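Local coordinates for protein type I modular polyketide synthase (Streptomyces albus subsp. albus, PDB 6IYR) that probably selects a malonyl-type extender unit from its coenzyme A ester and transfers it to the acyl carrier protein during salinomycin assembly, at residues G422-D427 / A431-T436; A140-E145 / Q192-A197; G55-L60 / A106-A111; L101-A106 / A114-G119. All blocks are in the same frame, centred on the assembly; numbering follows the deposited sequence.

Interaction 1: G422-D427 / A431-T436; sequences GTLRRD and AARFLT
Arg433 and Arg425 stack their guanidinium groups face to face, centres 3.6 Å apart and planes 10° from parallel. Arg433 can be followed outward from the helix. Its CB points toward the 422-427 loop, and CG stands anti to the backbone N (chi1 165°). There CG meets the loop backbone, 3.4 Å from Thr423 O and 3.7 Å from Leu424 CA. Bends at chi2 and chi3 carry CD past the same carbonyl and lay the guanidinium over Arg425. NE comes alongside Arg425 CD and NE. Arg425 NE stands over the centre of the Arg433 guanidinium, 3.5 Å from Arg433 CZ, and Arg433 NH2 sits 3.5 Å from Arg425 CZ. Glu428 forms a salt bridge to Arg433 NH1, which probably offsets part of the like charge.

Phe434, the next residue, is buried. Thr423 CG2 rests over its ring, 3.7 Å from the centroid and 13° off the normal, a CH-pi contact. Leu424 CD2 adds apolar contact 4.0 Å from Phe434 CD2. Thr423 OG1 turns to other partners, Glu396 O and Trp206 NE1. Ser437 OG bonds to Thr423 O. The contact closes the turn from strand 419-421, an outer strand of the parallel sheet, into helix 431-443 of the acyltransferase domain.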
loop_
_atom_site.group_PDB
_atom_site.type_symbol
_atom_site.label_atom_id
_atom_site.label_comp_id
_atom_site.label_asym_id
_atom_site.label_seq_id
_atom_site.Cartn_x
_atom_site.Cartn_y
_atom_site.Cartn_z
ATOM N N GLY A 422 -2.316 -2.238 5.742
ATOM C CA GLY A 422 -2.677 -2.261 4.351
ATOM C C GLY A 422 -4.037 -1.661 4.083
ATOM O O GLY A 422 -4.638 -1.013 4.920
ATOM N N THR A 423 -4.481 -1.865 2.863
ATOM C CA THR A 423 -5.777 -1.440 2.402
ATOM C C THR A 423 -6.667 -2.626 2.075
ATOM O O THR A 423 -7.584 -2.940 2.836
ATOM C CB THR A 423 -5.676 -0.466 1.221
ATOM O OG1 THR A 423 -4.939 0.675 1.633
ATOM C CG2 THR A 423 -7.012 0.035 0.803
ATOM N N LEU A 424 -6.410 -3.282 0.950
ATOM C CA LEU A 424 -7.153 -4.445 0.582
ATOM C C LEU A 424 -6.330 -5.684 0.761
ATOM O O LEU A 424 -5.121 -5.627 1.010
ATOM C CB LEU A 424 -7.604 -4.311 -0.831
ATOM C CG LEU A 424 -8.370 -3.031 -1.192
ATOM C CD1 LEU A 424 -8.712 -3.118 -2.670
ATOM C CD2 LEU A 424 -9.675 -2.831 -0.421
ATOM N N ARG A 425 -6.956 -6.812 0.473
ATOM C CA ARG A 425 -6.283 -8.092 0.480
ATOM C C ARG A 425 -6.745 -8.932 -0.681
ATOM O O ARG A 425 -7.861 -8.779 -1.102
ATOM C CB ARG A 425 -6.722 -8.852 1.714
ATOM C CG ARG A 425 -5.642 -8.950 2.716
ATOM C CD ARG A 425 -6.029 -8.107 3.891
ATOM N NE ARG A 425 -6.343 -8.989 4.985
ATOM C CZ ARG A 425 -5.991 -8.762 6.242
ATOM N NH1 ARG A 425 -6.281 -9.656 7.174
ATOM N NH2 ARG A 425 -5.408 -7.622 6.574
ATOM N N ARG A 426 -5.976 -9.964 -1.018
ATOM C CA ARG A 426 -6.377 -10.896 -2.040
ATOM C C ARG A 426 -7.759 -11.479 -1.721
ATOM O O ARG A 426 -8.047 -11.854 -0.595
ATOM C CB ARG A 426 -5.360 -12.011 -2.155
ATOM C CG ARG A 426 -5.556 -12.873 -3.394
ATOM C CD ARG A 426 -4.202 -13.375 -3.874
ATOM N NE ARG A 426 -3.453 -13.857 -2.730
ATOM C CZ ARG A 426 -2.213 -13.520 -2.419
ATOM N NH1 ARG A 426 -1.655 -14.041 -1.339
ATOM N NH2 ARG A 426 -1.482 -12.797 -3.235
ATOM N N ASP A 427 -8.603 -11.511 -2.729
ATOM C CA ASP A 427 -9.978 -11.995 -2.621
ATOM C C ASP A 427 -10.808 -11.146 -1.685
ATOM O O ASP A 427 -11.995 -11.414 -1.549
ATOM C CB ASP A 427 -10.037 -13.491 -2.232
ATOM C CG ASP A 427 -9.357 -14.406 -3.274
ATOM O OD1 ASP A 427 -9.366 -14.090 -4.490
ATOM O OD2 ASP A 427 -8.743 -15.417 -2.879
ATOM N N ALA A 431 -15.689 -2.793 -0.148
ATOM C CA ALA A 431 -15.873 -1.868 0.960
ATOM C C ALA A 431 -15.730 -2.575 2.299
ATOM O O ALA A 431 -15.302 -1.985 3.279
ATOM C CB ALA A 431 -17.224 -1.182 0.846
ATOM N N ALA A 432 -16.001 -3.869 2.351
ATOM C CA ALA A 432 -15.939 -4.544 3.640
ATOM C C ALA A 432 -14.517 -4.461 4.155
ATOM O O ALA A 432 -14.278 -4.133 5.319
ATOM C CB ALA A 432 -16.358 -6.005 3.510
ATOM N N ARG A 433 -13.559 -4.799 3.298
ATOM C CA ARG A 433 -12.182 -4.860 3.754
ATOM C C ARG A 433 -11.649 -3.439 3.951
ATOM O O ARG A 433 -10.943 -3.128 4.906
ATOM C CB ARG A 433 -11.319 -5.645 2.776
ATOM C CG ARG A 433 -9.823 -5.458 2.976
ATOM C CD ARG A 433 -9.352 -5.764 4.394
ATOM N NE ARG A 433 -9.661 -7.132 4.763
ATOM C CZ ARG A 433 -9.464 -7.639 5.975
ATOM N NH1 ARG A 433 -9.822 -8.886 6.241
ATOM N NH2 ARG A 433 -8.908 -6.901 6.918
ATOM N N PHE A 434 -12.042 -2.565 3.065
ATOM C CA PHE A 434 -11.562 -1.207 3.138
ATOM C C PHE A 434 -12.043 -0.588 4.444
ATOM O O PHE A 434 -11.254 -0.040 5.189
ATOM C CB PHE A 434 -12.038 -0.418 1.913
ATOM C CG PHE A 434 -11.109 0.720 1.510
ATOM C CD1 PHE A 434 -10.594 1.601 2.459
ATOM C CD2 PHE A 434 -10.811 0.953 0.183
ATOM C CE1 PHE A 434 -9.768 2.661 2.089
ATOM C CE2 PHE A 434 -9.990 2.008 -0.189
ATOM C CZ PHE A 434 -9.459 2.852 0.766
ATOM N N LEU A 435 -13.327 -0.746 4.766
ATOM C CA LEU A 435 -13.855 -0.206 6.021
ATOM C C LEU A 435 -13.092 -0.749 7.162
ATOM O O LEU A 435 -12.816 -0.040 8.142
ATOM C CB LEU A 435 -15.328 -0.597 6.235
ATOM C CG LEU A 435 -16.369 0.437 5.866
ATOM C CD1 LEU A 435 -17.762 -0.121 6.157
ATOM C CD2 LEU A 435 -16.138 1.728 6.633
ATOM N N THR A 436 -12.791 -2.032 7.133
ATOM C CA THR A 436 -12.052 -2.543 8.256
ATOM C C THR A 436 -10.617 -2.014 8.338
ATOM O O THR A 436 -10.114 -1.701 9.432
ATOM C CB THR A 436 -12.219 -4.056 8.533
ATOM O OG1 THR A 436 -10.969 -4.658 8.828
ATOM C CG2 THR A 436 -12.952 -4.785 7.490
#

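Interaction 2: A140-E145 / Q192-A197; sequences AGMAVE and QPALWA
This is a small, buried apolar contact inside the acyltransferase domain, between the loop after strand 129-132 and helix 188-208. That strand belongs to the parallel sheet of the domain, and the loop leads on to helix 146-149. The contact buries 101 Å² in all and has no hydrogen bond across it. A single loop side chain, Met142, spans the gap. The backbones stay far apart, with Met142 CA 9.2 Å from Leu195 CA.

Met142 points its CB toward the helix. Its CG lies between the backbone N and the carbonyl carbon (chi1 58°), and the chain is fully extended beyond that. This long reach brings the thioether to the helix surface. Leu195 crosses it at about a right angle and offers one methyl branch, CD2. Leu176 of helix 172-177 also touches Met142, and Val175 of the same helix packs on Ala194. The loop backbone is tied to that helix too, by backbone hydrogen bonding between Gly141 and Leu176. Ala194 takes a lesser part, with its CB 4.4 Å from Met142 CE. Leu195 CD2 lies beside both ends of the S-CH3 bond, 3.9 Å from Met142 SD and 3.9 Å from Met142 CE.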
loop_
_atom_site.group_PDB
_atom_site.type_symbol
_atom_site.label_atom_id
_atom_site.label_comp_id
_atom_site.label_asym_id
_atom_site.label_seq_id
_atom_site.Cartn_x
_atom_site.Cartn_y
_atom_site.Cartn_z
ATOM N N ALA A 140 -6.622 -11.352 -9.558
ATOM C CA ALA A 140 -7.721 -11.243 -10.482
ATOM C C ALA A 140 -8.923 -10.781 -9.712
ATOM O O ALA A 140 -9.367 -11.462 -8.801
ATOM C CB ALA A 140 -8.013 -12.595 -11.114
ATOM N N GLY A 141 -9.494 -9.667 -10.138
ATOM C CA GLY A 141 -10.619 -9.044 -9.450
ATOM C C GLY A 141 -10.204 -8.006 -8.420
ATOM O O GLY A 141 -11.050 -7.425 -7.758
ATOM N N MET A 142 -8.915 -7.698 -8.322
ATOM C CA MET A 142 -8.466 -6.700 -7.346
ATOM C C MET A 142 -9.208 -5.364 -7.487
ATOM O O MET A 142 -9.382 -4.819 -8.606
ATOM C CB MET A 142 -6.951 -6.512 -7.403
ATOM C CG MET A 142 -6.433 -6.089 -8.788
ATOM S SD MET A 142 -4.660 -5.828 -8.675
ATOM C CE MET A 142 -4.386 -5.275 -10.334
ATOM N N ALA A 143 -9.886 -5.007 -6.394
ATOM C CA ALA A 143 -10.571 -3.707 -6.242
ATOM C C ALA A 143 -11.806 -3.542 -7.100
ATOM O O ALA A 143 -12.404 -2.477 -7.109
ATOM C CB ALA A 143 -9.614 -2.542 -6.502
ATOM N N VAL A 144 -12.190 -4.557 -7.846
ATOM C CA VAL A 144 -13.280 -4.344 -8.786
ATOM C C VAL A 144 -14.604 -4.216 -7.995
ATOM O O VAL A 144 -15.457 -3.436 -8.363
ATOM C CB VAL A 144 -13.332 -5.454 -9.858
ATOM C CG1 VAL A 144 -12.718 -6.722 -9.324
ATOM C CG2 VAL A 144 -14.752 -5.725 -10.325
ATOM N N GLU A 145 -14.692 -4.863 -6.837
ATOM C CA GLU A 145 -15.866 -4.708 -5.959
ATOM C C GLU A 145 -16.007 -3.263 -5.510
ATOM O O GLU A 145 -17.109 -2.755 -5.371
ATOM C CB GLU A 145 -15.770 -5.615 -4.727
ATOM C CG GLU A 145 -15.675 -7.122 -4.995
ATOM C CD GLU A 145 -15.211 -7.938 -3.765
ATOM O OE1 GLU A 145 -13.991 -8.395 -3.726
ATOM O OE2 GLU A 145 -16.089 -8.138 -2.852
ATOM N N GLN A 192 2.027 -3.819 -14.572
ATOM C CA GLN A 192 2.587 -2.668 -13.871
ATOM C C GLN A 192 1.653 -1.434 -13.909
ATOM O O GLN A 192 1.388 -0.813 -12.883
ATOM C CB GLN A 192 4.022 -2.325 -14.353
ATOM C CG GLN A 192 5.008 -3.414 -13.959
ATOM C CD GLN A 192 6.491 -3.055 -14.061
ATOM O OE1 GLN A 192 7.353 -3.885 -13.796
ATOM N NE2 GLN A 192 6.789 -1.844 -14.431
ATOM N N PRO A 193 1.108 -1.105 -15.079
ATOM C CA PRO A 193 0.218 0.048 -15.142
ATOM C C PRO A 193 -1.141 -0.190 -14.448
ATOM O O PRO A 193 -1.757 0.768 -13.973
ATOM C CB PRO A 193 0.000 0.249 -16.627
ATOM C CG PRO A 193 1.144 -0.448 -17.282
ATOM C CD PRO A 193 1.495 -1.587 -16.401
ATOM N N ALA A 194 -1.631 -1.429 -14.488
ATOM C CA ALA A 194 -2.869 -1.798 -13.790
ATOM C C ALA A 194 -2.682 -1.574 -12.281
ATOM O O ALA A 194 -3.506 -0.938 -11.584
ATOM C CB ALA A 194 -3.178 -3.249 -14.103
ATOM N N LEU A 195 -1.541 -2.011 -11.776
ATOM C CA LEU A 195 -1.249 -1.806 -10.366
ATOM C C LEU A 195 -1.075 -0.322 -10.046
ATOM O O LEU A 195 -1.472 0.136 -9.007
ATOM C CB LEU A 195 -0.012 -2.560 -9.920
ATOM C CG LEU A 195 -0.208 -4.055 -9.609
ATOM C CD1 LEU A 195 1.147 -4.728 -9.308
ATOM C CD2 LEU A 195 -1.161 -4.190 -8.426
ATOM N N TRP A 196 -0.379 0.392 -10.910
ATOM C CA TRP A 196 -0.244 1.824 -10.776
ATOM C C TRP A 196 -1.636 2.471 -10.544
ATOM O O TRP A 196 -1.801 3.273 -9.627
ATOM C CB TRP A 196 0.414 2.398 -12.045
ATOM C CG TRP A 196 0.404 3.904 -12.049
ATOM C CD1 TRP A 196 1.198 4.716 -11.329
ATOM C CD2 TRP A 196 -0.480 4.729 -12.766
ATOM N NE1 TRP A 196 0.884 6.013 -11.570
ATOM C CE2 TRP A 196 -0.171 6.054 -12.432
ATOM C CE3 TRP A 196 -1.574 4.486 -13.591
ATOM C CZ2 TRP A 196 -0.877 7.132 -12.937
ATOM C CZ3 TRP A 196 -2.228 5.559 -14.138
ATOM C CH2 TRP A 196 -1.916 6.860 -13.770
ATOM N N ALA A 197 -2.572 2.175 -11.428
ATOM C CA ALA A 197 -3.886 2.783 -11.418
ATOM C C ALA A 197 -4.676 2.429 -10.178
ATOM O O ALA A 197 -5.304 3.305 -9.564
ATOM C CB ALA A 197 -4.658 2.353 -12.651
#

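Interaction 3: G55-L60 / A106-A111; sequences GQAARL and ALAEAA
Leu107 and Ala108, at the end of helix 97-108, lie against Ala57 and Ala58 of helix 50-65. Ala106 comes first in the segment. It does not touch the other helix, but its carbonyl O helps to end its own.

Leu107 follows. Its CG is anti to the backbone N (chi1 -178°), which sets the branch point beside Ala57. Ala57 CB sits 3.7 Å from Leu107 CG and 3.8 Å from Leu107 CD2. The side chain also touches Val116 and Glu118 of strand 116-120, so it sits between helix 50-65 and the sheet.

Ala108 points its CB toward helix 50-65. That methyl lies 3.8 Å from Ala57 CB and 4.1 Å from Ala58 CB. It also meets the backbone at Ala58 N. With small alanine side chains at the closest point, the helices come near: Ala57 CA and Ala108 CA are 5.0 Å apart.

Glu109 is the first residue to leave helical angles. Ala110 then has a positive phi of 44° and is the C-prime residue of a Schellman motif. Its N bonds to Leu107 O, and Ala111 N bonds to Ala106 O at 2.8 Å. The chain thus turns away just past the contact. The result is a close helix pair packed through alanines and one leucine beside the small three-stranded antiparallel sheet, with a Schellman motif ending one helix.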
loop_
_atom_site.group_PDB
_atom_site.type_symbol
_atom_site.label_atom_id
_atom_site.label_comp_id
_atom_site.label_asym_id
_atom_site.label_seq_id
_atom_site.Cartn_x
_atom_site.Cartn_y
_atom_site.Cartn_z
ATOM N N GLY A 55 -16.325 -1.448 28.752
ATOM C CA GLY A 55 -17.553 -0.994 29.363
ATOM C C GLY A 55 -18.466 -0.231 28.427
ATOM O O GLY A 55 -19.691 -0.340 28.493
ATOM N N GLN A 56 -17.898 0.654 27.639
ATOM C CA GLN A 56 -18.687 1.334 26.613
ATOM C C GLN A 56 -19.314 0.353 25.627
ATOM O O GLN A 56 -20.446 0.530 25.183
ATOM C CB GLN A 56 -17.796 2.297 25.868
ATOM C CG GLN A 56 -17.353 3.459 26.716
ATOM C CD GLN A 56 -18.310 4.599 26.557
ATOM O OE1 GLN A 56 -18.072 5.499 25.756
ATOM N NE2 GLN A 56 -19.488 4.452 27.142
ATOM N N ALA A 57 -18.550 -0.658 25.237
ATOM C CA ALA A 57 -19.079 -1.704 24.378
ATOM C C ALA A 57 -20.296 -2.413 25.021
ATOM O O ALA A 57 -21.298 -2.643 24.360
ATOM C CB ALA A 57 -17.990 -2.701 24.016
ATOM N N ALA A 58 -20.222 -2.680 26.316
ATOM C CA ALA A 58 -21.295 -3.363 27.030
ATOM C C ALA A 58 -22.511 -2.482 27.165
ATOM O O ALA A 58 -23.603 -2.933 26.893
ATOM C CB ALA A 58 -20.823 -3.826 28.399
ATOM N N ARG A 59 -22.316 -1.199 27.462
ATOM C CA ARG A 59 -23.425 -0.256 27.495
ATOM C C ARG A 59 -24.128 -0.188 26.153
ATOM O O ARG A 59 -25.350 -0.120 26.088
ATOM C CB ARG A 59 -22.993 1.159 27.914
ATOM C CG ARG A 59 -22.106 1.257 29.151
ATOM C CD ARG A 59 -22.657 0.471 30.331
ATOM N NE ARG A 59 -23.781 1.161 30.961
ATOM C CZ ARG A 59 -24.528 0.657 31.944
ATOM N NH1 ARG A 59 -25.520 1.379 32.455
ATOM N NH2 ARG A 59 -24.289 -0.562 32.418
ATOM N N LEU A 60 -23.347 -0.130 25.086
ATOM C CA LEU A 60 -23.910 -0.071 23.759
ATOM C C LEU A 60 -24.668 -1.338 23.474
ATOM O O LEU A 60 -25.731 -1.296 22.931
ATOM C CB LEU A 60 -22.837 0.147 22.706
ATOM C CG LEU A 60 -22.853 1.488 21.998
ATOM C CD1 LEU A 60 -21.825 1.467 20.883
ATOM C CD2 LEU A 60 -24.228 1.758 21.425
ATOM N N ALA A 106 -18.453 -9.419 21.675
ATOM C CA ALA A 106 -17.044 -9.801 21.541
ATOM C C ALA A 106 -16.121 -8.673 21.989
ATOM O O ALA A 106 -15.172 -8.893 22.734
ATOM C CB ALA A 106 -16.732 -10.237 20.127
ATOM N N LEU A 107 -16.423 -7.456 21.565
ATOM C CA LEU A 107 -15.634 -6.312 21.971
ATOM C C LEU A 107 -15.653 -6.167 23.486
ATOM O O LEU A 107 -14.625 -5.897 24.118
ATOM C CB LEU A 107 -16.147 -5.045 21.267
ATOM C CG LEU A 107 -15.401 -3.750 21.529
ATOM C CD1 LEU A 107 -13.928 -3.864 21.128
ATOM C CD2 LEU A 107 -16.094 -2.642 20.757
ATOM N N ALA A 108 -16.802 -6.401 24.109
ATOM C CA ALA A 108 -16.903 -6.105 25.535
ATOM C C ALA A 108 -16.199 -7.188 26.324
ATOM O O ALA A 108 -15.777 -6.947 27.437
ATOM C CB ALA A 108 -18.355 -5.963 25.983
ATOM N N GLU A 109 -15.989 -8.348 25.720
ATOM C CA GLU A 109 -15.327 -9.457 26.402
ATOM C C GLU A 109 -13.872 -9.637 25.959
ATOM O O GLU A 109 -13.316 -10.711 26.117
ATOM C CB GLU A 109 -16.088 -10.764 26.130
ATOM C CG GLU A 109 -17.370 -10.922 26.938
ATOM C CD GLU A 109 -18.527 -11.456 26.105
ATOM O OE1 GLU A 109 -18.287 -12.290 25.201
ATOM O OE2 GLU A 109 -19.677 -11.020 26.334
ATOM N N ALA A 110 -13.312 -8.644 25.278
ATOM C CA ALA A 110 -12.023 -8.799 24.609
ATOM C C ALA A 110 -11.885 -10.111 23.860
ATOM O O ALA A 110 -10.836 -10.735 23.899
ATOM C CB ALA A 110 -10.895 -8.673 25.616
ATOM N N ALA A 111 -12.928 -10.540 23.168
ATOM C CA ALA A 111 -12.771 -11.672 22.285
ATOM C C ALA A 111 -12.650 -11.147 20.880
ATOM O O ALA A 111 -13.103 -10.053 20.574
ATOM C CB ALA A 111 -13.940 -12.644 22.392
#

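Interaction 4: L101-A106 / A114-G119; sequences LTALDA and AGVIEG
Val116 drives one methyl, CG2, against the side of helix 97-108. This branch lies nearest the carbonyl O of Ala103, at 3.4 Å, with Ala103 CB and CA each 3.7 Å from Val116 CG2. The methyl therefore lies against backbone as well as side chain. Ala106, one turn further on, adds its CB at 4.2 Å from Val116 CG2. Ala103 and Ala106 both point their CB toward the strand segment, and the valine methyl touches the pair of them.

The torsion of Val116 decides which branch is used. CG1 is anti to the backbone N (chi1 178°), while CG2 lies beside that N and faces the helix. Gly115 makes a lighter contact, its carbonyl O 4.2 Å from Ala103 CB. It has a positive phi of 64°, and the chain turns there just before strand 116-120 begins.

The contact belongs to the helix-on-sheet packing of a small alpha/beta unit. Strand 116-120 is an outer strand of the antiparallel sheet 41-47, 88-94, 116-120, and helix 97-108 connects the last two strands across one face.

Next come the residues that place these groups. Backbone bonds pair Gly115 with Leu93, Ile117 with Val91 and Gly119 with Arg89, joining the strand to 88-94. Val92 of the middle strand touches both Ala103 and Leu104, and Asp105 forms a salt bridge to Arg65 of helix 50-65.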
loop_
_atom_site.group_PDB
_atom_site.type_symbol
_atom_site.label_atom_id
_atom_site.label_comp_id
_atom_site.label_asym_id
_atom_site.label_seq_id
_atom_site.Cartn_x
_atom_site.Cartn_y
_atom_site.Cartn_z
ATOM N N LEU A 101 -24.856 -6.809 17.692
ATOM C CA LEU A 101 -24.868 -7.494 18.983
ATOM C C LEU A 101 -23.694 -8.452 19.098
ATOM O O LEU A 101 -22.999 -8.485 20.111
ATOM C CB LEU A 101 -26.208 -8.240 19.165
ATOM C CG LEU A 101 -27.225 -7.832 20.248
ATOM C CD1 LEU A 101 -27.104 -6.409 20.746
ATOM C CD2 LEU A 101 -28.652 -8.116 19.773
ATOM N N THR A 102 -23.524 -9.318 18.102
ATOM C CA THR A 102 -22.439 -10.264 18.101
ATOM C C THR A 102 -21.097 -9.553 18.210
ATOM O O THR A 102 -20.214 -9.988 18.944
ATOM C CB THR A 102 -22.469 -11.083 16.816
ATOM O OG1 THR A 102 -23.745 -11.714 16.708
ATOM C CG2 THR A 102 -21.356 -12.111 16.785
ATOM N N ALA A 103 -20.941 -8.454 17.483
ATOM C CA ALA A 103 -19.652 -7.746 17.479
ATOM C C ALA A 103 -19.409 -7.012 18.806
ATOM O O ALA A 103 -18.349 -7.152 19.404
ATOM C CB ALA A 103 -19.611 -6.768 16.317
ATOM N N LEU A 104 -20.440 -6.374 19.356
ATOM C CA LEU A 104 -20.273 -5.679 20.627
ATOM C C LEU A 104 -20.019 -6.604 21.819
ATOM O O LEU A 104 -19.365 -6.236 22.781
ATOM C CB LEU A 104 -21.470 -4.805 20.923
ATOM C CG LEU A 104 -21.611 -3.589 20.014
ATOM C CD1 LEU A 104 -23.037 -3.072 20.026
ATOM C CD2 LEU A 104 -20.646 -2.499 20.416
ATOM N N ASP A 105 -20.610 -7.776 21.804
ATOM C CA ASP A 105 -20.419 -8.681 22.907
ATOM C C ASP A 105 -18.969 -9.162 22.880
ATOM O O ASP A 105 -18.333 -9.291 23.930
ATOM C CB ASP A 105 -21.373 -9.860 22.788
ATOM C CG ASP A 105 -22.753 -9.580 23.428
ATOM O OD1 ASP A 105 -22.953 -8.531 24.077
ATOM O OD2 ASP A 105 -23.623 -10.453 23.318
ATOM N N ALA A 106 -18.453 -9.419 21.675
ATOM C CA ALA A 106 -17.044 -9.801 21.541
ATOM C C ALA A 106 -16.121 -8.673 21.989
ATOM O O ALA A 106 -15.172 -8.893 22.734
ATOM C CB ALA A 106 -16.732 -10.237 20.127
ATOM N N ALA A 114 -14.686 -11.146 13.510
ATOM C CA ALA A 114 -14.936 -10.361 12.309
ATOM C C ALA A 114 -15.752 -9.113 12.627
ATOM O O ALA A 114 -16.571 -9.112 13.550
ATOM C CB ALA A 114 -15.659 -11.224 11.284
ATOM N N GLY A 115 -15.416 -8.015 11.964
ATOM C CA GLY A 115 -16.065 -6.731 12.201
ATOM C C GLY A 115 -15.870 -6.138 13.583
ATOM O O GLY A 115 -16.532 -5.179 13.942
ATOM N N VAL A 116 -14.976 -6.711 14.369
ATOM C CA VAL A 116 -14.536 -6.081 15.598
ATOM C C VAL A 116 -13.101 -5.597 15.464
ATOM O O VAL A 116 -12.203 -6.393 15.313
ATOM C CB VAL A 116 -14.577 -7.054 16.772
ATOM C CG1 VAL A 116 -14.055 -6.366 18.026
ATOM C CG2 VAL A 116 -16.005 -7.541 16.995
ATOM N N ILE A 117 -12.895 -4.299 15.655
ATOM C CA ILE A 117 -11.548 -3.713 15.642
ATOM C C ILE A 117 -11.314 -2.919 16.921
ATOM O O ILE A 117 -12.128 -2.087 17.288
ATOM C CB ILE A 117 -11.372 -2.773 14.427
ATOM C CG1 ILE A 117 -11.761 -3.511 13.136
ATOM C CG2 ILE A 117 -9.934 -2.297 14.324
ATOM C CD1 ILE A 117 -13.227 -3.361 12.791
ATOM N N GLU A 118 -10.149 -3.092 17.532
ATOM C CA GLU A 118 -9.811 -2.388 18.774
ATOM C C GLU A 118 -8.325 -2.032 18.755
ATOM O O GLU A 118 -7.494 -2.787 18.247
ATOM C CB GLU A 118 -10.138 -3.272 19.988
ATOM C CG GLU A 118 -9.297 -3.025 21.231
ATOM C CD GLU A 118 -8.021 -3.853 21.265
ATOM O OE1 GLU A 118 -7.161 -3.580 22.123
ATOM O OE2 GLU A 118 -7.873 -4.793 20.459
ATOM N N GLY A 119 -7.995 -0.878 19.304
ATOM C CA GLY A 119 -6.600 -0.484 19.444
ATOM C C GLY A 119 -6.521 0.833 20.178
ATOM O O GLY A 119 -7.549 1.472 20.413
#

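How the interactions relate
Interactions 1 and 2 are the buried contacts, with centres about 11 and 12 Å from the centre of the chain. They touch through Leu424 CD1 and Ala143 CB, 4.0 Å apart, and both join a loop after a parallel-sheet strand to a helix. Interactions 3 and 4 lie further out, are partly buried and share helix 97-108. Between them Leu60 CB packs on Leu104 CD2 at 4.1 Å. They use mostly alanine, leucine and valine side chains against some backbone, with no charged group across either. Interaction 2 is also apolar, but built on methionine. Interaction 1 alone adds stacked guanidinium groups and a CH-pi contact. Helix 431-443 carries 431-436 and also meets Ile117 of 114-119.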